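Local coordinates for protein AceL NrdHF-1-1 Intein (Metagenome, PDB 6ZGQ) that probably carries out protein splicing as a naturally split class 3 intein, here with its halves linked and made splice-inactive, at residues G65-K69 and R150-G154; M76-G81 and D97-I101. All coordinates share one frame; numbering follows the deposited sequence.

Contact 1: residues G65-K69 and R150-G154; sequences GFDQK and RSVTG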
loop_
_atom_site.group_PDB
_atom_site.type_symbol
_atom_site.label_atom_id
_atom_site.label_comp_id
_atom_site.label_asym_id
_atom_site.label_seq_id
_atom_site.Cartn_x
_atom_site.Cartn_y
_atom_site.Cartn_z
ATOM N N GLY A 65 -1.033 11.900 7.152
ATOM C CA GLY A 65 -1.701 10.641 7.535
ATOM C C GLY A 65 -1.425 9.487 6.580
ATOM O O GLY A 65 -1.991 8.405 6.760
ATOM N N PHE A 66 -0.569 9.727 5.576
ATOM C CA PHE A 66 -0.108 8.717 4.603
ATOM C C PHE A 66 1.353 8.342 4.933
ATOM O O PHE A 66 2.227 9.220 5.014
ATOM C CB PHE A 66 -0.239 9.274 3.171
ATOM C CG PHE A 66 0.022 8.266 2.078
ATOM C CD1 PHE A 66 -0.949 7.348 1.710
ATOM C CD2 PHE A 66 1.232 8.258 1.401
ATOM C CE1 PHE A 66 -0.708 6.431 0.703
ATOM C CE2 PHE A 66 1.482 7.340 0.397
ATOM C CZ PHE A 66 0.512 6.419 0.050
ATOM N N ASP A 67 1.601 7.052 5.166
ATOM C CA ASP A 67 2.970 6.520 5.332
ATOM C C ASP A 67 3.040 5.122 4.722
ATOM O O ASP A 67 2.330 4.227 5.193
ATOM C CB ASP A 67 3.383 6.467 6.810
ATOM C CG ASP A 67 4.892 6.322 7.002
ATOM O OD1 ASP A 67 5.461 5.292 6.582
ATOM O OD2 ASP A 67 5.504 7.249 7.564
ATOM N N GLN A 68 3.867 4.963 3.680
ATOM C CA GLN A 68 4.159 3.663 3.052
ATOM C C GLN A 68 5.680 3.541 2.843
ATOM O O GLN A 68 6.332 4.525 2.463
ATOM C CB GLN A 68 3.380 3.508 1.737
ATOM C CG GLN A 68 1.872 3.502 1.960
ATOM C CD GLN A 68 1.063 3.105 0.746
ATOM O OE1 GLN A 68 1.599 2.798 -0.322
ATOM N NE2 GLN A 68 -0.254 3.108 0.910
ATOM N N LYS A 69 6.215 2.356 3.159
ATOM C CA LYS A 69 7.625 2.001 2.977
ATOM C C LYS A 69 7.637 0.799 2.020
ATOM O O LYS A 69 7.210 -0.301 2.396
ATOM C CB LYS A 69 8.270 1.701 4.342
ATOM C CG LYS A 69 8.256 2.903 5.288
ATOM C CD LYS A 69 8.930 2.623 6.622
ATOM C CE LYS A 69 8.683 3.736 7.630
ATOM N NZ LYS A 69 7.378 3.573 8.330
ATOM N N ARG A 150 -4.761 4.163 7.929
ATOM C CA ARG A 150 -4.971 3.173 6.864
ATOM C C ARG A 150 -4.953 3.889 5.505
ATOM O O ARG A 150 -5.416 5.030 5.407
ATOM C CB ARG A 150 -6.278 2.395 7.110
ATOM C CG ARG A 150 -6.259 1.654 8.438
ATOM C CD ARG A 150 -7.380 0.651 8.655
ATOM N NE ARG A 150 -7.144 0.002 9.941
ATOM C CZ ARG A 150 -7.399 0.545 11.130
ATOM N NH1 ARG A 150 -7.944 1.756 11.236
ATOM N NH2 ARG A 150 -7.112 -0.138 12.232
ATOM N N SER A 151 -4.359 3.236 4.498
ATOM C CA SER A 151 -4.239 3.756 3.124
ATOM C C SER A 151 -4.234 2.598 2.131
ATOM O O SER A 151 -3.990 1.453 2.535
ATOM C CB SER A 151 -2.969 4.593 2.966
ATOM O OG SER A 151 -1.794 3.839 3.244
ATOM N N VAL A 152 -4.521 2.898 0.860
ATOM C CA VAL A 152 -4.575 1.897 -0.223
ATOM C C VAL A 152 -3.172 1.824 -0.835
ATOM O O VAL A 152 -2.558 2.869 -1.066
ATOM C CB VAL A 152 -5.649 2.265 -1.286
ATOM C CG1 VAL A 152 -5.614 1.346 -2.505
ATOM C CG2 VAL A 152 -7.044 2.247 -0.665
ATOM N N THR A 153 -2.663 0.605 -1.034
ATOM C CA THR A 153 -1.362 0.366 -1.682
ATOM C C THR A 153 -1.528 -0.741 -2.730
ATOM O O THR A 153 -2.482 -1.522 -2.631
ATOM C CB THR A 153 -0.278 0.006 -0.646
ATOM O OG1 THR A 153 1.002 0.245 -1.231
ATOM C CG2 THR A 153 -0.380 -1.449 -0.184
ATOM N N GLY A 154 -0.638 -0.789 -3.724
ATOM C CA GLY A 154 -0.716 -1.789 -4.800
ATOM C C GLY A 154 -0.418 -3.204 -4.330
ATOM O O GLY A 154 0.456 -3.393 -3.471
HETATM O O HOH W 1 -0.223 3.422 -2.768
#

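Contact 2: residues M76-G81 and D97-I101; sequences MIYEQG and DKYFI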
loop_
_atom_site.group_PDB
_atom_site.type_symbol
_atom_site.label_atom_id
_atom_site.label_comp_id
_atom_site.label_asym_id
_atom_site.label_seq_id
_atom_site.Cartn_x
_atom_site.Cartn_y
_atom_site.Cartn_z
ATOM N N MET A 76 2.314 1.954 -6.570
ATOM C CA MET A 76 1.635 3.000 -5.798
ATOM C C MET A 76 0.287 3.250 -6.466
ATOM O O MET A 76 0.222 3.259 -7.700
ATOM C CB MET A 76 2.468 4.284 -5.753
ATOM C CG MET A 76 3.826 4.097 -5.094
ATOM S SD MET A 76 3.685 3.441 -3.422
ATOM C CE MET A 76 3.039 4.875 -2.563
ATOM N N ILE A 77 -0.761 3.387 -5.645
ATOM C CA ILE A 77 -2.154 3.540 -6.083
ATOM C C ILE A 77 -2.583 4.959 -5.704
ATOM O O ILE A 77 -2.391 5.379 -4.555
ATOM C CB ILE A 77 -3.063 2.467 -5.424
ATOM C CG1 ILE A 77 -2.575 1.048 -5.775
ATOM C CG2 ILE A 77 -4.526 2.644 -5.818
ATOM C CD1 ILE A 77 -2.623 0.689 -7.250
ATOM N N TYR A 78 -3.091 5.704 -6.689
ATOM C CA TYR A 78 -3.553 7.079 -6.494
ATOM C C TYR A 78 -4.790 7.284 -7.362
ATOM O O TYR A 78 -5.026 6.476 -8.272
ATOM C CB TYR A 78 -2.433 8.076 -6.830
ATOM C CG TYR A 78 -1.910 8.006 -8.244
ATOM C CD1 TYR A 78 -0.915 7.105 -8.594
ATOM C CD2 TYR A 78 -2.398 8.854 -9.228
ATOM C CE1 TYR A 78 -0.427 7.046 -9.887
ATOM C CE2 TYR A 78 -1.921 8.801 -10.526
ATOM C CZ TYR A 78 -0.931 7.895 -10.849
ATOM O OH TYR A 78 -0.446 7.829 -12.130
ATOM N N GLU A 79 -5.571 8.319 -7.041
ATOM C CA GLU A 79 -6.693 8.788 -7.861
ATOM C C GLU A 79 -6.216 10.011 -8.649
ATOM O O GLU A 79 -5.471 10.838 -8.097
ATOM C CB GLU A 79 -7.908 9.147 -6.987
ATOM C CG GLU A 79 -9.165 9.415 -7.809
ATOM C CD GLU A 79 -10.406 9.730 -6.995
ATOM O OE1 GLU A 79 -10.374 9.633 -5.748
ATOM O OE2 GLU A 79 -11.432 10.076 -7.625
ATOM N N GLN A 80 -6.594 10.073 -9.929
ATOM C CA GLN A 80 -6.411 11.251 -10.797
ATOM C C GLN A 80 -7.648 11.357 -11.702
ATOM O O GLN A 80 -8.041 10.355 -12.325
ATOM C CB GLN A 80 -5.127 11.120 -11.615
ATOM C CG GLN A 80 -4.853 12.300 -12.530
ATOM C CD GLN A 80 -3.614 12.089 -13.367
ATOM O OE1 GLN A 80 -3.218 10.957 -13.638
ATOM N NE2 GLN A 80 -2.992 13.183 -13.785
ATOM N N GLY A 81 -8.247 12.551 -11.770
ATOM C CA GLY A 81 -9.610 12.720 -12.296
ATOM C C GLY A 81 -10.552 11.877 -11.449
ATOM O O GLY A 81 -10.484 11.938 -10.215
ATOM N N ASP A 97 -2.852 17.224 -8.908
ATOM C CA ASP A 97 -3.997 16.504 -9.499
ATOM C C ASP A 97 -3.958 14.987 -9.241
ATOM O O ASP A 97 -4.876 14.277 -9.685
ATOM C CB ASP A 97 -4.122 16.816 -11.011
ATOM C CG ASP A 97 -3.108 16.061 -11.880
ATOM O OD1 ASP A 97 -1.971 15.806 -11.423
ATOM O OD2 ASP A 97 -3.458 15.738 -13.037
ATOM N N LYS A 98 -2.917 14.507 -8.538
ATOM C CA LYS A 98 -2.789 13.089 -8.132
ATOM C C LYS A 98 -2.934 12.986 -6.613
ATOM O O LYS A 98 -2.225 13.693 -5.889
ATOM C CB LYS A 98 -1.436 12.497 -8.551
ATOM C CG LYS A 98 -1.261 12.247 -10.046
ATOM C CD LYS A 98 0.125 11.705 -10.348
ATOM C CE LYS A 98 0.629 12.138 -11.713
ATOM N NZ LYS A 98 2.111 12.039 -11.780
ATOM N N TYR A 99 -3.820 12.094 -6.159
ATOM C CA TYR A 99 -4.229 11.977 -4.752
ATOM C C TYR A 99 -4.020 10.555 -4.251
ATOM O O TYR A 99 -4.489 9.620 -4.903
ATOM C CB TYR A 99 -5.711 12.344 -4.614
ATOM C CG TYR A 99 -6.005 13.754 -5.051
ATOM C CD1 TYR A 99 -6.222 14.060 -6.390
ATOM C CD2 TYR A 99 -6.043 14.785 -4.131
ATOM C CE1 TYR A 99 -6.480 15.360 -6.795
ATOM C CE2 TYR A 99 -6.296 16.085 -4.523
ATOM C CZ TYR A 99 -6.518 16.370 -5.854
ATOM O OH TYR A 99 -6.771 17.664 -6.240
ATOM N N PHE A 100 -3.311 10.407 -3.121
ATOM C CA PHE A 100 -3.209 9.132 -2.394
ATOM C C PHE A 100 -4.511 8.911 -1.612
ATOM O O PHE A 100 -5.218 9.887 -1.308
ATOM C CB PHE A 100 -1.982 9.106 -1.467
ATOM C CG PHE A 100 -0.668 9.036 -2.198
ATOM C CD1 PHE A 100 -0.390 7.979 -3.053
ATOM C CD2 PHE A 100 0.298 10.019 -2.017
ATOM C CE1 PHE A 100 0.823 7.905 -3.716
ATOM C CE2 PHE A 100 1.505 9.961 -2.691
ATOM C CZ PHE A 100 1.772 8.897 -3.534
ATOM N N ILE A 101 -4.810 7.642 -1.315
ATOM C CA ILE A 101 -6.111 7.201 -0.788
ATOM C C ILE A 101 -5.944 6.740 0.669
ATOM O O ILE A 101 -5.321 5.699 0.905
ATOM C CB ILE A 101 -6.698 6.063 -1.666
ATOM C CG1 ILE A 101 -6.721 6.482 -3.147
ATOM C CG2 ILE A 101 -8.099 5.672 -1.197
ATOM C CD1 ILE A 101 -7.020 5.353 -4.119
HETATM O O HOH W 2 -3.176 5.245 -1.921
HETATM O O HOH W 3 -7.552 14.380 -10.079
#

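Contact 1: residues G65-K69 and R150-G154
The side-chain amide of Gln68 reaches across to Ser151, Val152 and Thr153 and uses both of its ends. Gln68 NE2 donates to Ser151 OG at 2.9 Å, almost exactly in the amide plane, and to Val152 O at 3.0 Å, approaching that carbonyl from above its plane. On the other end, Gln68 OE1 accepts a bond from Thr153 OG1 at 2.8 Å. Three bonds thus fix the rotation of the buried amide; with CG anti to the carbonyl carbon (chi1 -63°) and the chain extended beyond it, the amide is carried across to strand 150-154. In its place, an alanine would probably leave the Ser151 hydroxyl and Val152 O without their amide donor and Thr153 without this acceptor. Beside it, Phe66 brings CD1 to within 3.6 Å of Ser151 CB. No backbone bond joins the two strands, whose directions differ by 48°: residues 66-69 belong to a three-stranded sheet packed against the larger antiparallel sheet of what is probably a HINT (Hedgehog/intein) fold. In the second shell, His74 is hydrogen-bonded to Thr153 OG1, and the Phe66 ring stacks on Phe100. Through their backbones Gln68 bonds Phe61 and Ser151 bonds Val143, each within its own sheet.

Contact 2: residues M76-G81 and D97-I101
Gln80 runs alongside Lys98 and crosses Asp97 at its tip; CG points away from the backbone N (chi1 -179°), and this extended course takes the amide out to the Asp97 carboxylate. Its CB starts beside Asp97 O, and Gln80 CG lies 3.5 Å from Asp97 O. Gln80 CD then passes Lys98 CG at 4.1 Å. At the tip Gln80 NE2 donates to Asp97 OD2 at 2.7 Å with an N-H...O angle of 163°; OD2 lies near the amide plane but is met from above the carboxylate plane, the two groups standing 84° apart. OE1 turns to Lys85, while Ser95 holds Asp97 OD1. The backbones form an antiparallel pair of a beta-sheet, consistent with the HINT fold of inteins: Glu79 N bonds Tyr99 O at 2.7 Å and Tyr99 N bonds Glu79 O at 2.8 Å. Further along, a water takes over, donating to Ile77 O and accepting from Ile101 N. On the face shared with Gln80, Lys98 CG lies 3.5 Å from Tyr78 CE2 and its chain follows that ring, while its NZ bonds Glu93 O. Phe100 turns its edge to the backbone, CD1 lying 3.6 Å from Ile77 O in the ring plane, and Met76 CE meets Phe100 CE1 at 3.9 Å. Ile101 CD1 approaches Ile77 CG2; on the face of Glu79 and Tyr99, the Glu79 carboxylate is in salt bridges with Arg112 and Lys40.

How the contacts relate
Along the chain the order is 65-69, 76-81, 97-101, 150-154, so the two inner segments form contact 2 and the two outer ones contact 1. Their centres are about 12 Å apart, contact 1 buried close to the centre of the molecule and contact 2 farther out. Both reach one sheet, in which strands 98-104 and 150-154 are antiparallel neighbours, joined where Val152 N probably bonds Ile101 O at 2.9 Å. Strand 75-80 follows directly on 66-70, linking both contacts through the chain too, and Met76 CE packs against Gln68 OE1. Contact 2 is therefore a pairing within the large sheet, whereas contact 1 ties the three-stranded sheet to it, close to the C-terminal end of the modelled intein.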